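PDB 3D4I: Sts-2 protein from Mus musculus, which shows acid-dependent phosphatase activity through the PGM domain present here and probably interferes with CBL-mediated down-regulation of receptor tyrosine kinases. Local coordinates for residues I107-L111 and K112-K116; Y175-R178 and C179-M183. One frame throughout, in Å; residues are numbered along the deposited sequence.

Interaction 1 (I107-L111 and K112-K116)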
ATOM      1  N   ILE A 107       8.681  -6.297  -7.894  1.00 17.44           N
ATOM      2  CA  ILE A 107       8.025  -7.516  -8.384  1.00 17.25           C
ATOM      3  C   ILE A 107       8.978  -8.729  -8.326  1.00 17.99           C
ATOM      4  O   ILE A 107       8.616  -9.774  -7.782  1.00 18.03           O
ATOM      5  CB  ILE A 107       7.472  -7.321  -9.824  1.00 16.86           C
ATOM      6  CG1 ILE A 107       6.317  -6.314  -9.833  1.00 17.93           C
ATOM      7  CG2 ILE A 107       7.027  -8.652 -10.441  1.00 15.80           C
ATOM      8  CD1 ILE A 107       5.892  -5.896 -11.238  1.00 17.11           C
ATOM      9  N   LEU A 108      10.184  -8.582  -8.882  1.00 18.13           N
ATOM     10  CA  LEU A 108      11.179  -9.656  -8.877  1.00 19.76           C
ATOM     11  C   LEU A 108      11.595 -10.118  -7.478  1.00 21.09           C
ATOM     12  O   LEU A 108      11.822 -11.308  -7.264  1.00 20.72           O
ATOM     13  CB  LEU A 108      12.419  -9.245  -9.668  1.00 20.68           C
ATOM     14  CG  LEU A 108      12.351  -9.319 -11.202  1.00 21.55           C
ATOM     15  CD1 LEU A 108      13.472  -8.469 -11.760  1.00 24.41           C
ATOM     16  CD2 LEU A 108      12.480 -10.771 -11.694  1.00 23.86           C
ATOM     17  N   GLU A 109      11.721  -9.178  -6.539  1.00 22.26           N
ATOM     18  CA  GLU A 109      12.075  -9.506  -5.159  1.00 23.36           C
ATOM     19  C   GLU A 109      11.005 -10.391  -4.524  1.00 23.23           C
ATOM     20  O   GLU A 109      11.321 -11.412  -3.888  1.00 22.45           O
ATOM     21  CB  GLU A 109      12.364  -8.243  -4.349  1.00 24.35           C
ATOM     22  CG  GLU A 109      13.790  -7.741  -4.532  1.00 26.15           C
ATOM     23  CD  GLU A 109      14.029  -6.349  -3.938  1.00 27.49           C
ATOM     24  OE1 GLU A 109      13.150  -5.814  -3.217  1.00 33.77           O
ATOM     25  OE2 GLU A 109      15.109  -5.787  -4.205  1.00 34.46           O
ATOM     26  N   GLU A 110       9.741 -10.067  -4.774  1.00 22.24           N
ATOM     27  CA  GLU A 110       8.635 -10.864  -4.241  1.00 23.09           C
ATOM     28  C   GLU A 110       8.438 -12.184  -4.969  1.00 23.48           C
ATOM     29  O   GLU A 110       7.907 -13.137  -4.393  1.00 23.31           O
ATOM     30  CB  GLU A 110       7.333 -10.078  -4.251  1.00 23.43           C
ATOM     31  CG  GLU A 110       7.286  -8.927  -3.252  1.00 24.41           C
ATOM     32  CD  GLU A 110       7.380  -9.369  -1.814  1.00 28.04           C
ATOM     33  OE1 GLU A 110       6.837 -10.453  -1.453  1.00 28.91           O
ATOM     34  OE2 GLU A 110       8.029  -8.628  -1.050  1.00 28.68           O
ATOM     35  N   LEU A 111       8.860 -12.233  -6.233  1.00 22.86           N
ATOM     36  CA  LEU A 111       8.909 -13.497  -6.980  1.00 23.99           C
ATOM     37  C   LEU A 111      10.085 -14.390  -6.570  1.00 23.82           C
ATOM     38  O   LEU A 111      10.145 -15.543  -6.977  1.00 23.77           O
ATOM     39  CB  LEU A 111       9.067 -13.208  -8.475  1.00 23.73           C
ATOM     40  CG  LEU A 111       8.070 -13.490  -9.606  1.00 26.73           C
ATOM     41  CD1 LEU A 111       6.945 -14.515  -9.297  1.00 24.79           C
ATOM     42  CD2 LEU A 111       7.544 -12.251 -10.247  1.00 24.13           C
ATOM     43  N   LYS A 112      11.044 -13.834  -5.832  1.00 23.86           N
ATOM     44  CA  LYS A 112      12.301 -14.501  -5.463  1.00 25.15           C
ATOM     45  C   LYS A 112      13.227 -14.758  -6.659  1.00 24.93           C
ATOM     46  O   LYS A 112      14.062 -15.686  -6.649  1.00 24.53           O
ATOM     47  CB  LYS A 112      12.052 -15.792  -4.667  1.00 25.14           C
ATOM     48  CG  LYS A 112      11.337 -15.566  -3.353  1.00 26.35           C
ATOM     49  CD  LYS A 112      11.048 -16.884  -2.622  1.00 28.36           C
ATOM     50  CE  LYS A 112       9.895 -16.725  -1.615  1.00 32.48           C
ATOM     51  NZ  LYS A 112       9.880 -15.387  -0.966  1.00 34.23           N
ATOM     52  N   LEU A 113      13.115 -13.888  -7.653  1.00 23.94           N
ATOM     53  CA  LEU A 113      13.849 -14.021  -8.899  1.00 24.21           C
ATOM     54  C   LEU A 113      14.824 -12.880  -9.148  1.00 24.46           C
ATOM     55  O   LEU A 113      15.405 -12.793 -10.225  1.00 24.37           O
ATOM     56  CB  LEU A 113      12.849 -14.135 -10.065  1.00 23.84           C
ATOM     57  CG  LEU A 113      11.949 -15.371 -10.053  1.00 24.29           C
ATOM     58  CD1 LEU A 113      10.952 -15.255 -11.211  1.00 24.44           C
ATOM     59  CD2 LEU A 113      12.775 -16.647 -10.180  1.00 25.17           C
ATOM     60  N   GLU A 114      15.018 -12.008  -8.159  1.00 24.95           N
ATOM     61  CA  GLU A 114      15.821 -10.796  -8.359  1.00 26.49           C
ATOM     62  C   GLU A 114      17.309 -11.049  -8.667  1.00 26.43           C
ATOM     63  O   GLU A 114      17.958 -10.238  -9.320  1.00 25.87           O
ATOM     64  CB  GLU A 114      15.653  -9.804  -7.193  1.00 26.85           C
ATOM     65  CG  GLU A 114      16.460 -10.141  -5.914  1.00 30.10           C
ATOM     66  CD  GLU A 114      15.784 -11.141  -4.969  1.00 35.28           C
ATOM     67  OE1 GLU A 114      15.064 -12.048  -5.427  1.00 35.30           O
ATOM     68  OE2 GLU A 114      16.005 -11.027  -3.735  1.00 37.97           O
ATOM     69  N   LYS A 115      17.838 -12.176  -8.203  1.00 27.10           N
ATOM     70  CA  LYS A 115      19.223 -12.538  -8.525  1.00 27.81           C
ATOM     71  C   LYS A 115      19.310 -13.460  -9.749  1.00 27.67           C
ATOM     72  O   LYS A 115      20.361 -13.568 -10.368  1.00 28.50           O
ATOM     73  CB  LYS A 115      19.890 -13.213  -7.330  1.00 28.61           C
ATOM     74  CG  LYS A 115      19.825 -12.440  -6.026  1.00 30.50           C
ATOM     75  CD  LYS A 115      20.286 -13.356  -4.891  1.00 34.45           C
ATOM     76  CE  LYS A 115      20.004 -12.764  -3.516  1.00 35.94           C
ATOM     77  NZ  LYS A 115      20.589 -13.635  -2.444  1.00 37.68           N
ATOM     78  N   LYS A 116      18.211 -14.129 -10.081  1.00 27.10           N
ATOM     79  CA  LYS A 116      18.154 -15.021 -11.230  1.00 27.03           C
ATOM     80  C   LYS A 116      17.967 -14.243 -12.531  1.00 26.62           C
ATOM     81  O   LYS A 116      18.680 -14.484 -13.498  1.00 26.75           O
ATOM     82  CB  LYS A 116      17.046 -16.072 -11.056  1.00 26.56           C
ATOM     83  CG  LYS A 116      16.875 -16.996 -12.239  1.00 27.58           C
ATOM     84  CD  LYS A 116      15.821 -18.064 -11.975  1.00 28.83           C
ATOM     85  CE  LYS A 116      15.426 -18.795 -13.269  1.00 32.39           C
ATOM     86  NZ  LYS A 116      16.534 -19.609 -13.858  1.00 32.06           N
TER

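Interaction 2 (Y175-R178 and C179-M183)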
ATOM      1  N   TYR A 175       6.023   7.250 -32.361  1.00 22.11           N
ATOM      2  CA  TYR A 175       5.919   6.555 -31.063  1.00 21.65           C
ATOM      3  C   TYR A 175       5.394   5.121 -31.211  1.00 21.73           C
ATOM      4  O   TYR A 175       6.017   4.176 -30.722  1.00 21.84           O
ATOM      5  CB  TYR A 175       5.032   7.350 -30.079  1.00 21.07           C
ATOM      6  CG  TYR A 175       4.601   6.514 -28.886  1.00 20.50           C
ATOM      7  CD1 TYR A 175       5.507   6.178 -27.895  1.00 18.73           C
ATOM      8  CD2 TYR A 175       3.289   6.037 -28.778  1.00 19.32           C
ATOM      9  CE1 TYR A 175       5.128   5.398 -26.813  1.00 20.24           C
ATOM     10  CE2 TYR A 175       2.900   5.245 -27.706  1.00 19.39           C
ATOM     11  CZ  TYR A 175       3.824   4.939 -26.721  1.00 20.00           C
ATOM     12  OH  TYR A 175       3.473   4.140 -25.655  1.00 20.73           O
ATOM     13  N   VAL A 176       4.230   4.959 -31.841  1.00 21.89           N
ATOM     14  CA  VAL A 176       3.642   3.613 -31.980  1.00 22.33           C
ATOM     15  C   VAL A 176       4.547   2.678 -32.797  1.00 22.51           C
ATOM     16  O   VAL A 176       4.639   1.472 -32.513  1.00 22.44           O
ATOM     17  CB  VAL A 176       2.163   3.622 -32.514  1.00 22.57           C
ATOM     18  CG1 VAL A 176       1.251   4.344 -31.514  1.00 21.71           C
ATOM     19  CG2 VAL A 176       2.055   4.253 -33.888  1.00 22.31           C
ATOM     20  N   GLU A 177       5.232   3.253 -33.782  1.00 22.84           N
ATOM     21  CA  GLU A 177       6.179   2.501 -34.609  1.00 23.17           C
ATOM     22  C   GLU A 177       7.368   2.013 -33.795  1.00 22.09           C
ATOM     23  O   GLU A 177       7.692   0.843 -33.878  1.00 22.04           O
ATOM     24  CB  GLU A 177       6.629   3.301 -35.843  1.00 23.32           C
ATOM     25  CG  GLU A 177       7.609   2.535 -36.772  1.00 27.66           C
ATOM     26  CD  GLU A 177       7.070   1.205 -37.300  1.00 31.83           C
ATOM     27  OE1 GLU A 177       5.848   0.910 -37.173  1.00 32.96           O
ATOM     28  OE2 GLU A 177       7.888   0.441 -37.850  1.00 35.68           O
ATOM     29  N   ARG A 178       7.988   2.872 -32.977  1.00 21.49           N
ATOM     30  CA  ARG A 178       9.129   2.387 -32.159  1.00 21.68           C
ATOM     31  C   ARG A 178       8.745   1.381 -31.068  1.00 21.17           C
ATOM     32  O   ARG A 178       9.564   0.545 -30.671  1.00 21.41           O
ATOM     33  CB  ARG A 178      10.020   3.519 -31.612  1.00 21.99           C
ATOM     34  CG  ARG A 178       9.347   4.561 -30.743  1.00 23.47           C
ATOM     35  CD  ARG A 178       9.474   4.250 -29.242  1.00 24.24           C
ATOM     36  NE  ARG A 178       9.271   5.470 -28.454  1.00 23.52           N
ATOM     37  CZ  ARG A 178       8.950   5.508 -27.168  1.00 20.03           C
ATOM     38  NH1 ARG A 178       8.774   4.384 -26.476  1.00 18.07           N
ATOM     39  NH2 ARG A 178       8.797   6.688 -26.579  1.00 17.69           N
ATOM     40  N   CYS A 179       7.499   1.444 -30.594  1.00 21.54           N
ATOM     41  CA  CYS A 179       7.016   0.446 -29.639  1.00 20.86           C
ATOM     42  C   CYS A 179       6.854  -0.888 -30.353  1.00 20.83           C
ATOM     43  O   CYS A 179       7.184  -1.940 -29.803  1.00 20.94           O
ATOM     44  CB  CYS A 179       5.686   0.882 -29.032  1.00 20.91           C
ATOM     45  SG  CYS A 179       5.878   2.267 -27.891  1.00 20.33           S
ATOM     46  N   ALA A 180       6.324  -0.840 -31.572  1.00 20.84           N
ATOM     47  CA  ALA A 180       6.167  -2.038 -32.395  1.00 21.04           C
ATOM     48  C   ALA A 180       7.513  -2.700 -32.642  1.00 21.19           C
ATOM     49  O   ALA A 180       7.663  -3.915 -32.466  1.00 21.66           O
ATOM     50  CB  ALA A 180       5.455  -1.701 -33.731  1.00 21.44           C
ATOM     51  N   VAL A 181       8.497  -1.900 -33.039  1.00 20.96           N
ATOM     52  CA  VAL A 181       9.825  -2.411 -33.372  1.00 21.24           C
ATOM     53  C   VAL A 181      10.498  -3.038 -32.149  1.00 20.81           C
ATOM     54  O   VAL A 181      11.121  -4.100 -32.247  1.00 19.34           O
ATOM     55  CB  VAL A 181      10.687  -1.285 -33.992  1.00 21.48           C
ATOM     56  CG1 VAL A 181      12.150  -1.671 -34.054  1.00 21.96           C
ATOM     57  CG2 VAL A 181      10.134  -0.925 -35.387  1.00 22.47           C
ATOM     58  N   SER A 182      10.336  -2.391 -30.992  1.00 20.62           N
ATOM     59  CA  SER A 182      10.914  -2.888 -29.746  1.00 21.12           C
ATOM     60  C   SER A 182      10.281  -4.196 -29.326  1.00 20.94           C
ATOM     61  O   SER A 182      10.986  -5.109 -28.917  1.00 21.06           O
ATOM     62  CB  SER A 182      10.800  -1.836 -28.629  1.00 21.42           C
ATOM     63  OG  SER A 182      11.380  -0.618 -29.069  1.00 23.53           O
ATOM     64  N   MET A 183       8.950  -4.277 -29.401  1.00 21.72           N
ATOM     65  CA  MET A 183       8.236  -5.506 -29.081  1.00 21.97           C
ATOM     66  C   MET A 183       8.647  -6.624 -30.043  1.00 22.76           C
ATOM     67  O   MET A 183       8.819  -7.764 -29.619  1.00 22.32           O
ATOM     68  CB  MET A 183       6.723  -5.300 -29.115  1.00 22.39           C
ATOM     69  CG  MET A 183       6.161  -4.495 -27.893  1.00 20.68           C
ATOM     70  SD  MET A 183       6.844  -5.008 -26.286  1.00 22.04           S
ATOM     71  CE  MET A 183       6.122  -6.618 -26.050  1.00 22.57           C
TER

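Interaction 1 (I107-L111 and K112-K116)
Glu109 CG stands over one face of the Glu114 carboxylate, 4.0 Å from Glu114 CD. The two carboxylates are turned 59° against each other and do not meet directly. Glu109 OE2 and Glu114 OE2 stay 5.3 Å apart. The methylenes touch as well, with Glu109 CG 3.8 Å from Glu114 CG where the two chains cross at about a right angle. Glu114 CG lies between its own backbone N and carbonyl carbon (chi1 79°), and a bend at chi2 turns the carboxylate face to Glu109 CG. With an alanine in place of Glu114, Glu109 CG would probably lose the carboxylate and CG that cover it and be freer to turn.

A third flat group is the Glu109 peptide carbonyl. Lys112 N stands above its plane, 71° out of it, and donates to Glu109 O at 3.1 Å. Leu113 N gives a straighter bond to Leu108 O, 2.9 Å long. Lys112 has positive phi, and the two bonds make a Schellman motif at the C-terminal end of helix 98-111. The turn brings Leu113 back against Leu108 and Leu111, on the side facing strand 89-94. The side chains of Leu108 and Leu113 cross at about a right angle, with Leu108 CD2 3.8 Å from Leu113 CB. Leu113 CD1 packs on Leu111 CG at 3.7 Å. Strand 89-94 continues this apolar patch, with Val92 against Leu108 and Val89 against both Leu111 and Leu113. Farther along, Glu114 O accepts a hydrogen bond from Asn152 ND2.

Interaction 2 (Y175-R178 and C179-M183)
Arg178 and Tyr175 both bring side chains to Cys179 on helix 172-187 of the histidine phosphatase domain, Tyr175 from four residues back and Arg178 from the position next to it. Arg178 CB begins 3.4 Å from Cys179 N. Its CG lies between the backbone N and the carbonyl carbon (chi1 58°), and with the bend at chi2 this keeps CG and CD close to the same Cys179 N. Beyond CD the chain leaves the backbone. Arg178 NH1 passes Cys179 SG at 3.9 Å and donates to the carbonyls of Phe126 and Gly124. NH2 makes a salt bridge with Glu170 and a hydrogen bond to Glu127 O. These bonds hold the buried guanidinium in a fixed plane.

One face of that plane receives Tyr175 CD1, 3.5 Å above its centre. Arg178 NH2 in turn lies in the plane of the Tyr175 ring, at its edge. One face of the ring takes Cys179 SG, 3.8 Å from the centroid and 30° off the normal, in a Cys sulfur-aromatic contact. The sulfur is displaced toward Tyr175 CE1, which Cys179 SG approaches to 3.4 Å. Trp128 stacks with the same ring, and Tyr175 OH is hydrogen-bonded to Ser208 OG.

The exposed side of the helix is simpler. The bent chain of Glu177 crosses Val181, with Glu177 OE2 3.6 Å from Val181 CG2. The helical backbone bonds run from Tyr175 O to Cys179 N through to Arg178 O and Ser182 N. Arg178 O has a double load. Ser182 N donates to Arg178 O at 3.1 Å. Ser182 OG donates to the same Arg178 O at 2.7 Å, with a C=O...OG angle of 159°.

In the fold
From the N terminus, strand 89-94 leads into helix 98-111, and interaction 1 turns the chain out of that helix toward strand 119-121. Strands 89-94 and 119-121 are parallel neighbours in the sheet, so this is the return of a beta-alpha-beta crossover. Interaction 2 comes later, within helix 172-187, ahead of strand 196-201. It ties that helix back to the chain just after strand 119-121, at Gly124, Phe126, Glu127 and Trp128, and to Glu170. Both contacts are local. Neither closes a long loop, and they follow in series without nesting or crossing. Their centres are 27 Å apart and their nearest atoms about 15 Å.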